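Local coordinates for protein dITP/XTP pyrophosphatase (Mycobacteroides abscessus, PDB 6WWD) that probably hydrolyses non-canonical purine nucleoside triphosphates such as XTP, dITP and ITP to their monophosphates and diphosphate, cleansing the nucleotide pool, at residues Leu4-Asn9 with Cys68-Ser73; Ala120-Cys125 with Val136-Trp141; Leu104-Leu109 with Gly143-Ile148. All coordinates share one frame; numbering follows the deposited sequence.

Contact 1 (Leu4-Asn9 with Cys68-Ser73)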
ATOM      1  N   LEU D   4       1.443  28.232  14.783  1.00 16.70           N
ATOM      2  CA  LEU D   4       1.189  27.221  15.799  1.00 14.85           C
ATOM      3  C   LEU D   4       2.044  25.977  15.531  1.00 15.58           C
ATOM      4  O   LEU D   4       2.006  25.403  14.433  1.00 14.46           O
ATOM      5  CB  LEU D   4      -0.300  26.862  15.832  1.00 14.12           C
ATOM      6  CG  LEU D   4      -0.706  25.694  16.735  1.00 14.09           C
ATOM      7  CD1 LEU D   4      -0.498  26.012  18.234  1.00 14.89           C
ATOM      8  CD2 LEU D   4      -2.151  25.306  16.467  1.00 15.07           C
ATOM      9  N   VAL D   5       2.831  25.563  16.521  1.00 13.26           N
ATOM     10  CA  VAL D   5       3.454  24.243  16.494  1.00 15.25           C
ATOM     11  C   VAL D   5       2.599  23.295  17.336  1.00 12.29           C
ATOM     12  O   VAL D   5       2.399  23.528  18.534  1.00 16.08           O
ATOM     13  CB  VAL D   5       4.911  24.285  16.974  1.00 17.31           C
ATOM     14  CG1 VAL D   5       5.500  22.882  16.934  1.00 17.64           C
ATOM     15  CG2 VAL D   5       5.722  25.237  16.093  1.00 19.49           C
ATOM     16  N   ALA D   6       2.056  22.253  16.702  1.00 12.94           N
ATOM     17  CA  ALA D   6       1.140  21.318  17.362  1.00 17.88           C
ATOM     18  C   ALA D   6       1.921  20.371  18.277  1.00 17.53           C
ATOM     19  O   ALA D   6       1.979  19.157  18.091  1.00 18.74           O
ATOM     20  CB  ALA D   6       0.321  20.541  16.341  1.00 14.97           C
ATOM     21  N   SER D   7       2.517  20.962  19.298  1.00 16.97           N
ATOM     22  CA  SER D   7       3.341  20.224  20.238  1.00 19.29           C
ATOM     23  C   SER D   7       3.223  20.870  21.607  1.00 18.99           C
ATOM     24  O   SER D   7       2.959  22.070  21.716  1.00 15.61           O
ATOM     25  CB  SER D   7       4.807  20.220  19.790  1.00 21.40           C
ATOM     26  OG  SER D   7       5.633  19.527  20.707  1.00 19.68           O
ATOM     27  N   ARG D   8       3.400  20.057  22.652  1.00 18.04           N
ATOM     28  CA  ARG D   8       3.558  20.565  24.010  1.00 16.39           C
ATOM     29  C   ARG D   8       5.012  20.564  24.462  1.00 21.48           C
ATOM     30  O   ARG D   8       5.287  20.838  25.634  1.00 22.17           O
ATOM     31  CB  ARG D   8       2.726  19.735  24.982  1.00 20.86           C
ATOM     32  CG  ARG D   8       1.234  19.732  24.692  1.00 19.08           C
ATOM     33  CD  ARG D   8       0.502  18.821  25.658  1.00 24.55           C
ATOM     34  NE  ARG D   8      -0.923  19.094  25.614  1.00 25.30           N
ATOM     35  CZ  ARG D   8      -1.741  18.645  24.661  1.00 30.17           C
ATOM     36  NH1 ARG D   8      -1.281  17.874  23.679  1.00 22.62           N
ATOM     37  NH2 ARG D   8      -3.031  18.958  24.701  1.00 31.80           N
ATOM     38  N   ASN D   9       5.942  20.208  23.574  1.00 23.38           N
ATOM     39  CA  ASN D   9       7.360  20.141  23.906  1.00 16.41           C
ATOM     40  C   ASN D   9       8.057  21.447  23.545  1.00 24.05           C
ATOM     41  O   ASN D   9       8.250  21.722  22.346  1.00 17.95           O
ATOM     42  CB  ASN D   9       8.007  18.978  23.173  1.00 23.49           C
ATOM     43  CG  ASN D   9       9.471  18.804  23.515  1.00 20.64           C
ATOM     44  OD1 ASN D   9      10.085  19.654  24.170  1.00 19.20           O
ATOM     45  ND2 ASN D   9      10.046  17.690  23.061  1.00 22.70           N
ATOM     46  N   CYS D  68      -0.078  26.083  10.873  1.00 11.92           N
ATOM     47  CA  CYS D  68       0.213  25.084  11.885  1.00 15.34           C
ATOM     48  C   CYS D  68       1.197  24.078  11.324  1.00 12.61           C
ATOM     49  O   CYS D  68       0.989  23.547  10.236  1.00 13.67           O
ATOM     50  CB  CYS D  68      -1.053  24.362  12.374  1.00 13.33           C
ATOM     51  SG  CYS D  68      -0.609  23.052  13.540  1.00 13.62           S
ATOM     52  N   VAL D  69       2.271  23.842  12.058  1.00 14.43           N
ATOM     53  CA  VAL D  69       3.238  22.791  11.767  1.00 14.44           C
ATOM     54  C   VAL D  69       3.025  21.674  12.779  1.00 13.06           C
ATOM     55  O   VAL D  69       2.955  21.933  13.990  1.00 15.18           O
ATOM     56  CB  VAL D  69       4.684  23.316  11.835  1.00 13.76           C
ATOM     57  CG1 VAL D  69       5.659  22.160  11.740  1.00 14.43           C
ATOM     58  CG2 VAL D  69       4.937  24.315  10.744  1.00 13.79           C
ATOM     59  N   ALA D  70       2.938  20.439  12.295  1.00 13.09           N
ATOM     60  CA  ALA D  70       2.781  19.275  13.155  1.00 12.26           C
ATOM     61  C   ALA D  70       3.782  18.218  12.728  1.00 17.57           C
ATOM     62  O   ALA D  70       4.191  18.172  11.567  1.00 18.70           O
ATOM     63  CB  ALA D  70       1.368  18.696  13.081  1.00 13.74           C
ATOM     64  N   ASP D  71       4.173  17.355  13.659  1.00 17.50           N
ATOM     65  CA  ASP D  71       5.114  16.302  13.313  1.00 15.87           C
ATOM     66  C   ASP D  71       4.576  14.945  13.745  1.00 15.12           C
ATOM     67  O   ASP D  71       3.578  14.837  14.469  1.00 11.62           O
ATOM     68  CB  ASP D  71       6.506  16.599  13.880  1.00 23.71           C
ATOM     69  CG  ASP D  71       6.469  16.980  15.319  1.00 34.76           C
ATOM     70  OD1 ASP D  71       5.793  16.274  16.104  1.00 38.90           O
ATOM     71  OD2 ASP D  71       7.074  18.023  15.655  1.00 33.54           O
ATOM     72  N   ASP D  72       5.216  13.902  13.223  1.00 15.04           N
ATOM     73  CA  ASP D  72       4.779  12.527  13.461  1.00 15.82           C
ATOM     74  C   ASP D  72       5.919  11.595  13.102  1.00 15.48           C
ATOM     75  O   ASP D  72       6.356  11.592  11.949  1.00 14.76           O
ATOM     76  CB  ASP D  72       3.538  12.212  12.631  1.00 14.68           C
ATOM     77  CG  ASP D  72       2.667  11.179  13.283  1.00 21.61           C
ATOM     78  OD1 ASP D  72       1.650  11.552  13.899  1.00 21.60           O
ATOM     79  OD2 ASP D  72       3.019   9.994  13.214  1.00 21.98           O
ATOM     80  N   SER D  73       6.397  10.812  14.073  1.00 12.10           N
ATOM     81  CA  SER D  73       7.598  10.006  13.906  1.00 15.28           C
ATOM     82  C   SER D  73       7.349   8.611  14.449  1.00 17.97           C
ATOM     83  O   SER D  73       6.431   8.388  15.248  1.00 17.99           O
ATOM     84  CB  SER D  73       8.812  10.622  14.624  1.00 14.67           C
ATOM     85  OG  SER D  73       8.987  11.952  14.189  1.00 22.61           O
TER
HETATM   86  O   HOH W   1       3.499  17.769  16.251  1.00 22.82           O
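Cys68 carries SG anti to its backbone N (chi1 176°) and Leu4 carries CG likewise (173°); the two residues are paired in register on a parallel beta pair in the central sheet of this Ham1-family fold and so share a face, where these torsions bring CD2 and SG together. Leu4 CD2 rests 4.0 Å from Cys68 SG, and the sulfur also packs against Ala6 CB. Helix 49-64 closes over this face, with Val61 touching Cys68. Val5 and Val69 point to the other face; there Val5 meets helix 10-22, and Val69 packs on Leu188 of the second subunit.

The backbone joins the strands in parallel register, Leu4 with Cys68 and Val5 with Val69. Val69 N donates to Leu4 O at 2.9 Å, nearly along the C=O axis, and Ala6 N returns a straighter bond to Val69 O (172° at the hydrogen). Ala6 is the centre of an inverse gamma turn, with Ser7 N bonded to Val5 O. Ala6 CB still faces Ala70 CB at 3.9 Å.

Beyond this turn come Ser7, Arg8 and Asn9, predicted to bind substrate, while the partner strand runs on to Asp72, the predicted proton acceptor and magnesium ligand. Lys56 forms a salt bridge with Asp72 OD1. Where the segments diverge, a water spans the gap, accepting from Asp71 N and probably donating to Ala6 O. Ser7 also opens an ST turn: its OG, anti to its own backbone N, accepts from Asn9 N at 3.0 Å.

Contact 2 (Ala120-Cys125 with Val136-Trp141)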
ATOM      1  N   ALA D 120      12.687   1.130   8.847  1.00  9.63           N
ATOM      2  CA  ALA D 120      13.152   2.512   8.765  1.00 10.80           C
ATOM      3  C   ALA D 120      12.620   3.319   9.945  1.00 12.36           C
ATOM      4  O   ALA D 120      11.471   3.141  10.359  1.00 12.71           O
ATOM      5  CB  ALA D 120      12.706   3.175   7.457  1.00 10.01           C
ATOM      6  N   PHE D 121      13.454   4.212  10.480  1.00 10.46           N
ATOM      7  CA  PHE D 121      12.944   5.296  11.304  1.00 14.02           C
ATOM      8  C   PHE D 121      12.403   6.376  10.371  1.00 16.48           C
ATOM      9  O   PHE D 121      13.064   6.755   9.402  1.00 17.87           O
ATOM     10  CB  PHE D 121      14.033   5.866  12.206  1.00 12.83           C
ATOM     11  CG  PHE D 121      14.202   5.139  13.523  1.00 15.18           C
ATOM     12  CD1 PHE D 121      13.111   4.813  14.312  1.00 16.74           C
ATOM     13  CD2 PHE D 121      15.477   4.831  13.994  1.00 17.42           C
ATOM     14  CE1 PHE D 121      13.297   4.163  15.543  1.00 18.83           C
ATOM     15  CE2 PHE D 121      15.674   4.172  15.214  1.00 19.36           C
ATOM     16  CZ  PHE D 121      14.588   3.843  15.989  1.00 21.36           C
ATOM     17  N   VAL D 122      11.191   6.842  10.636  1.00 15.71           N
ATOM     18  CA  VAL D 122      10.502   7.794   9.772  1.00 11.82           C
ATOM     19  C   VAL D 122      10.125   9.002  10.602  1.00 14.83           C
ATOM     20  O   VAL D 122       9.660   8.870  11.737  1.00 12.58           O
ATOM     21  CB  VAL D 122       9.232   7.200   9.129  1.00 14.04           C
ATOM     22  CG1 VAL D 122       8.593   8.218   8.197  1.00 13.11           C
ATOM     23  CG2 VAL D 122       9.541   5.922   8.394  1.00 11.85           C
ATOM     24  N   SER D 123      10.279  10.182  10.018  1.00 13.77           N
ATOM     25  CA  SER D 123       9.884  11.413  10.674  1.00 14.94           C
ATOM     26  C   SER D 123       9.175  12.280   9.639  1.00 21.70           C
ATOM     27  O   SER D 123       9.732  12.546   8.566  1.00 16.71           O
ATOM     28  CB  SER D 123      11.102  12.109  11.265  1.00 19.96           C
ATOM     29  OG  SER D 123      10.745  13.301  11.892  1.00 33.68           O
ATOM     30  N   ALA D 124       7.922  12.633   9.912  1.00 12.07           N
ATOM     31  CA  ALA D 124       7.121  13.449   9.009  1.00 14.11           C
ATOM     32  C   ALA D 124       6.749  14.775   9.660  1.00 17.23           C
ATOM     33  O   ALA D 124       6.502  14.843  10.869  1.00 12.68           O
ATOM     34  CB  ALA D 124       5.850  12.714   8.567  1.00 12.58           C
ATOM     35  N   CYS D 125       6.693  15.817   8.834  1.00 13.48           N
ATOM     36  CA  CYS D 125       6.358  17.181   9.230  1.00 13.72           C
ATOM     37  C   CYS D 125       5.346  17.723   8.241  1.00 18.58           C
ATOM     38  O   CYS D 125       5.572  17.646   7.026  1.00 15.21           O
ATOM     39  CB  CYS D 125       7.588  18.093   9.233  1.00 19.23           C
ATOM     40  SG  CYS D 125       8.605  17.995  10.709  1.00 30.89           S
ATOM     41  N   VAL D 136       3.379  18.292   3.080  1.00 17.12           N
ATOM     42  CA  VAL D 136       3.916  17.341   4.037  1.00 14.49           C
ATOM     43  C   VAL D 136       5.247  16.827   3.519  1.00 19.02           C
ATOM     44  O   VAL D 136       5.451  16.684   2.306  1.00 13.48           O
ATOM     45  CB  VAL D 136       2.920  16.197   4.323  1.00 13.99           C
ATOM     46  CG1 VAL D 136       2.602  15.397   3.077  1.00 15.13           C
ATOM     47  CG2 VAL D 136       3.462  15.312   5.442  1.00 15.61           C
ATOM     48  N   VAL D 137       6.191  16.648   4.438  1.00 18.60           N
ATOM     49  CA  VAL D 137       7.514  16.125   4.129  0.51 18.90           C
ATOM     50  C   VAL D 137       7.787  14.961   5.075  1.00 17.86           C
ATOM     51  O   VAL D 137       7.324  14.954   6.217  1.00 14.86           O
ATOM     52  CB  VAL D 137       8.606  17.220   4.258  0.51 20.89           C
ATOM     53  CG1 VAL D 137      10.001  16.672   3.947  0.51 22.06           C
ATOM     54  CG2 VAL D 137       8.293  18.398   3.361  0.51 21.12           C
ATOM     55  N   GLU D 138       8.539  13.970   4.598  1.00 14.54           N
ATOM     56  CA  GLU D 138       8.996  12.920   5.498  1.00 17.40           C
ATOM     57  C   GLU D 138      10.442  12.574   5.178  1.00 19.81           C
ATOM     58  O   GLU D 138      10.926  12.804   4.061  1.00 16.68           O
ATOM     59  CB  GLU D 138       8.116  11.661   5.435  1.00 13.04           C
ATOM     60  CG  GLU D 138       8.493  10.698   4.332  1.00 15.14           C
ATOM     61  CD  GLU D 138       7.694   9.405   4.390  1.00 19.56           C
ATOM     62  OE1 GLU D 138       7.866   8.562   3.469  1.00 15.92           O
ATOM     63  OE2 GLU D 138       6.892   9.241   5.349  1.00 13.60           O
ATOM     64  N   GLY D 139      11.134  12.081   6.196  1.00 16.05           N
ATOM     65  CA  GLY D 139      12.452  11.492   6.036  1.00 12.72           C
ATOM     66  C   GLY D 139      12.434  10.065   6.547  1.00 14.86           C
ATOM     67  O   GLY D 139      11.777   9.770   7.549  1.00 13.18           O
ATOM     68  N   ARG D 140      13.167   9.186   5.861  1.00 14.50           N
ATOM     69  CA  ARG D 140      13.290   7.774   6.229  1.00 15.26           C
ATOM     70  C   ARG D 140      14.758   7.403   6.329  1.00 14.53           C
ATOM     71  O   ARG D 140      15.509   7.596   5.368  1.00 12.68           O
ATOM     72  CB  ARG D 140      12.631   6.847   5.198  1.00 12.04           C
ATOM     73  CG  ARG D 140      11.161   7.040   5.118  1.00 20.52           C
ATOM     74  CD  ARG D 140      10.433   5.941   4.326  1.00 19.24           C
ATOM     75  NE  ARG D 140       9.020   6.265   4.410  1.00 18.40           N
ATOM     76  CZ  ARG D 140       8.095   5.505   4.974  1.00 18.51           C
ATOM     77  NH1 ARG D 140       8.404   4.301   5.468  1.00 14.79           N
ATOM     78  NH2 ARG D 140       6.845   5.950   5.003  1.00 21.70           N
ATOM     79  N   TRP D 141      15.154   6.866   7.474  1.00 13.77           N
ATOM     80  CA  TRP D 141      16.508   6.357   7.705  1.00 17.56           C
ATOM     81  C   TRP D 141      16.451   4.841   7.582  1.00 16.29           C
ATOM     82  O   TRP D 141      15.907   4.171   8.459  1.00 14.88           O
ATOM     83  CB  TRP D 141      16.988   6.785   9.089  1.00 16.47           C
ATOM     84  CG  TRP D 141      18.443   6.506   9.454  1.00 14.59           C
ATOM     85  CD1 TRP D 141      19.477   6.272   8.612  1.00 17.16           C
ATOM     86  CD2 TRP D 141      18.990   6.471  10.785  1.00 13.60           C
ATOM     87  NE1 TRP D 141      20.641   6.071   9.332  1.00 17.91           N
ATOM     88  CE2 TRP D 141      20.363   6.197  10.668  1.00 16.25           C
ATOM     89  CE3 TRP D 141      18.439   6.618  12.064  1.00 17.22           C
ATOM     90  CZ2 TRP D 141      21.205   6.086  11.782  1.00 15.28           C
ATOM     91  CZ3 TRP D 141      19.283   6.510  13.178  1.00 18.51           C
ATOM     92  CH2 TRP D 141      20.642   6.246  13.024  1.00 16.34           C
TER
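Glu138 OE1 is gripped by two N-H groups of Arg140: NE at 2.7 Å in a nearly straight salt-bridge bond (167°), and NH2 in a weak one. NE reaches OE1 from above the carboxylate plane, whereas the oxygen lies in the plane of the guanidinium, at its edge. Glu138 starts from the crowded chi1 position between backbone N and carbonyl carbon (85°), then runs extended to meet Arg140 two residues along the same strand. Val122, on the neighbouring strand, lies alongside Arg140: its CG2 sits over one guanidinium face, 3.5 Å from NH1, while CG1 touches Glu138 OE2.

Beneath this pair runs the antiparallel beta hairpin of strands 118-128 and 134-145. Phe121-Trp141, Ser123-Gly139 and Cys125-Val137 are its hydrogen-bonded pairs, each tied both ways; Gly139 N to Ser123 O measures 2.8 Å. On the face bearing Phe121 and Trp141 the two aromatic side chains point the same way, Trp141 CE3 approaching the edge of the Phe121 ring at CD2, 4.0 Å away. Ser123 OG bonds to Ser73 OG, and Phe121 touches Asp158, both partners predicted to bind substrate. Strand 134-145 also pairs with a strand of the second subunit, continuing the sheet through the dimer. Glu50 of either subunit brings like charge close to Glu138, so Arg140 probably offsets a local excess of negative charge and helps keep Glu138 ionised.

Contact 3 (Leu104-Leu109 with Gly143-Ile148)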
ATOM      1  N   LEU D 104       8.246  -6.693  22.488  1.00 19.36           N
ATOM      2  CA  LEU D 104       7.182  -7.209  21.633  1.00 20.13           C
ATOM      3  C   LEU D 104       7.638  -7.283  20.178  1.00 17.23           C
ATOM      4  O   LEU D 104       7.406  -8.283  19.488  1.00 15.82           O
ATOM      5  CB  LEU D 104       5.921  -6.344  21.763  1.00 18.34           C
ATOM      6  CG  LEU D 104       4.773  -6.658  20.778  1.00 13.41           C
ATOM      7  CD1 LEU D 104       4.267  -8.122  20.917  1.00 14.52           C
ATOM      8  CD2 LEU D 104       3.631  -5.634  20.907  1.00 13.30           C
ATOM      9  N   LEU D 105       8.260  -6.220  19.682  1.00 18.62           N
ATOM     10  CA  LEU D 105       8.697  -6.210  18.287  1.00 13.78           C
ATOM     11  C   LEU D 105       9.653  -7.365  18.000  1.00 17.32           C
ATOM     12  O   LEU D 105       9.491  -8.090  17.007  1.00 16.87           O
ATOM     13  CB  LEU D 105       9.348  -4.870  17.956  1.00 14.14           C
ATOM     14  CG  LEU D 105       9.782  -4.721  16.500  1.00 15.01           C
ATOM     15  CD1 LEU D 105       8.604  -4.954  15.606  1.00 15.00           C
ATOM     16  CD2 LEU D 105      10.309  -3.335  16.269  1.00 18.18           C
ATOM     17  N   LEU D 106      10.670  -7.541  18.856  1.00 16.32           N
ATOM     18  CA  LEU D 106      11.600  -8.658  18.692  1.00 17.38           C
ATOM     19  C   LEU D 106      10.877  -9.992  18.690  1.00 18.61           C
ATOM     20  O   LEU D 106      11.172 -10.865  17.866  1.00 17.39           O
ATOM     21  CB  LEU D 106      12.653  -8.673  19.800  1.00 17.09           C
ATOM     22  CG  LEU D 106      13.753  -7.622  19.799  1.00 25.04           C
ATOM     23  CD1 LEU D 106      14.738  -7.930  20.925  1.00 23.37           C
ATOM     24  CD2 LEU D 106      14.440  -7.627  18.443  1.00 19.71           C
ATOM     25  N   ALA D 107       9.966 -10.187  19.651  1.00 18.61           N
ATOM     26  CA  ALA D 107       9.256 -11.457  19.745  1.00 25.32           C
ATOM     27  C   ALA D 107       8.390 -11.685  18.518  1.00 19.02           C
ATOM     28  O   ALA D 107       8.295 -12.814  18.020  1.00 19.25           O
ATOM     29  CB  ALA D 107       8.406 -11.510  21.015  1.00 18.39           C
ATOM     30  N   GLN D 108       7.734 -10.627  18.026  1.00 17.33           N
ATOM     31  CA  GLN D 108       6.911 -10.767  16.826  1.00 15.45           C
ATOM     32  C   GLN D 108       7.750 -11.222  15.641  1.00 17.81           C
ATOM     33  O   GLN D 108       7.302 -12.047  14.834  1.00 18.77           O
ATOM     34  CB  GLN D 108       6.195  -9.445  16.502  1.00 15.38           C
ATOM     35  CG  GLN D 108       5.032  -9.088  17.446  1.00 15.22           C
ATOM     36  CD  GLN D 108       4.407  -7.744  17.124  1.00 14.35           C
ATOM     37  OE1 GLN D 108       5.104  -6.800  16.784  1.00 13.08           O
ATOM     38  NE2 GLN D 108       3.091  -7.659  17.221  1.00 12.85           N
ATOM     39  N   LEU D 109       8.992 -10.741  15.554  1.00 16.00           N
ATOM     40  CA  LEU D 109       9.870 -11.007  14.427  1.00 22.40           C
ATOM     41  C   LEU D 109      10.864 -12.148  14.682  1.00 20.80           C
ATOM     42  O   LEU D 109      11.758 -12.365  13.865  1.00 19.09           O
ATOM     43  CB  LEU D 109      10.631  -9.723  14.081  1.00 16.56           C
ATOM     44  CG  LEU D 109       9.847  -8.440  13.773  1.00 14.06           C
ATOM     45  CD1 LEU D 109      10.848  -7.341  13.419  1.00 17.95           C
ATOM     46  CD2 LEU D 109       8.847  -8.609  12.651  1.00 17.19           C
ATOM     47  N   GLY D 143      17.162   0.868   7.495  1.00 16.29           N
ATOM     48  CA  GLY D 143      17.923  -0.103   8.252  1.00 16.38           C
ATOM     49  C   GLY D 143      17.206  -1.429   8.367  1.00 16.31           C
ATOM     50  O   GLY D 143      16.543  -1.877   7.420  1.00 16.30           O
ATOM     51  N   SER D 144      17.368  -2.091   9.506  1.00 13.79           N
ATOM     52  CA  SER D 144      16.714  -3.366   9.758  1.00 17.16           C
ATOM     53  C   SER D 144      16.630  -3.570  11.268  1.00 17.15           C
ATOM     54  O   SER D 144      17.237  -2.831  12.052  1.00 15.14           O
ATOM     55  CB  SER D 144      17.454  -4.525   9.068  1.00 18.22           C
ATOM     56  OG  SER D 144      18.788  -4.601   9.519  1.00 14.44           O
ATOM     57  N   ILE D 145      15.877  -4.580  11.670  1.00 13.91           N
ATOM     58  CA  ILE D 145      15.688  -4.858  13.088  1.00 15.50           C
ATOM     59  C   ILE D 145      16.706  -5.899  13.538  1.00 16.02           C
ATOM     60  O   ILE D 145      16.829  -6.968  12.931  1.00 16.61           O
ATOM     61  CB  ILE D 145      14.252  -5.328  13.375  1.00 14.82           C
ATOM     62  CG1 ILE D 145      13.235  -4.293  12.859  1.00 13.75           C
ATOM     63  CG2 ILE D 145      14.074  -5.622  14.871  1.00 13.85           C
ATOM     64  CD1 ILE D 145      13.467  -2.872  13.367  1.00 11.25           C
ATOM     65  N   ALA D 146      17.427  -5.593  14.617  1.00 15.29           N
ATOM     66  CA  ALA D 146      18.350  -6.554  15.200  1.00 19.22           C
ATOM     67  C   ALA D 146      17.602  -7.749  15.790  1.00 20.44           C
ATOM     68  O   ALA D 146      16.388  -7.731  16.015  1.00 17.30           O
ATOM     69  CB  ALA D 146      19.199  -5.893  16.293  1.00 20.07           C
ATOM     70  N   ARG D 147      18.366  -8.793  16.088  1.00 23.41           N
ATOM     71  CA  ARG D 147      17.825  -9.966  16.750  1.00 24.51           C
ATOM     72  C   ARG D 147      17.930  -9.872  18.257  1.00 25.11           C
ATOM     73  O   ARG D 147      17.129 -10.491  18.962  1.00 26.26           O
ATOM     74  CB  ARG D 147      18.547 -11.219  16.262  1.00 23.71           C
ATOM     75  CG  ARG D 147      18.354 -11.405  14.795  1.00 27.58           C
ATOM     76  CD  ARG D 147      18.699 -12.798  14.353  1.00 35.50           C
ATOM     77  NE  ARG D 147      18.474 -12.919  12.918  1.00 42.89           N
ATOM     78  CZ  ARG D 147      17.381 -13.439  12.374  1.00 38.43           C
ATOM     79  NH1 ARG D 147      16.405 -13.912  13.140  1.00 36.15           N
ATOM     80  NH2 ARG D 147      17.270 -13.495  11.059  1.00 41.54           N
ATOM     81  N   ILE D 148      18.922  -9.145  18.766  1.00 28.35           N
ATOM     82  CA  ILE D 148      19.032  -8.864  20.200  1.00 23.58           C
ATOM     83  C   ILE D 148      19.454  -7.419  20.391  1.00 22.77           C
ATOM     84  O   ILE D 148      20.251  -6.872  19.619  1.00 24.69           O
ATOM     85  CB  ILE D 148      20.039  -9.814  20.901  1.00 31.29           C
ATOM     86  CG1 ILE D 148      21.431  -9.681  20.295  1.00 28.02           C
ATOM     87  CG2 ILE D 148      19.565 -11.261  20.840  1.00 34.87           C
ATOM     88  CD1 ILE D 148      22.460 -10.480  20.992  1.00 37.66           C
TER
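Leu109 CD1 touches both branches of Ile145, CG1 and CG2, each at 3.9 Å, the two side chains crossing at about a right angle. This is helix-on-sheet packing: the C-terminal end of helix 98-108 leans on Ile145, the last residue of strand 134-145, and on the loop that follows. Leu105, one helical turn earlier, adds its CD2 against Ile145 CD1, and Leu106 CD2 reaches Ile145 CG2. Ile145 therefore meets three leucines, with CG1 anti to its carbonyl carbon (chi1 -56°) and CG2 anti to the backbone N.

In the next shell, strand 67-77 backs the leucines, Leu75 against Leu105 and Val77 against Leu109. Leu105 also lies near Tyr157, a predicted substrate-binding residue. Arg117 ties the two segments together, its guanidinium donating to Leu109 O, Ile145 O and Ala146 O. Arg147 directs its own side chain to a salt bridge with Asp114. Gln108, at the end of the helix, bonds to Trp91 of its own chain and to the backbone O of Trp91 in the third subunit. The tightest approach belongs to Leu106, whose CD2 comes within 3.1 Å of Ala146 O.

All three contacts draw on one mixed sheet. Contact 1 closes before the others open, and contact 2 is nested inside the chain loop that contact 3 closes. Contacts 1 and 2 have centres 14 Å apart and touch where strands 67-77 and 118-128 neighbour each other, Asp72 O probably accepting from Ala124 N, so the strand bearing the predicted proton acceptor Asp72 lies directly beside the hairpin. Contact 3 shares strand 134-145 with contact 2, its centre about 20 Å away. From contact 1 it lies 29 Å off, across the chain's centre. The sheet thus runs from the predicted metal and substrate residues to the second subunit, while helix 98-108, packed on it at contact 3, meets the third.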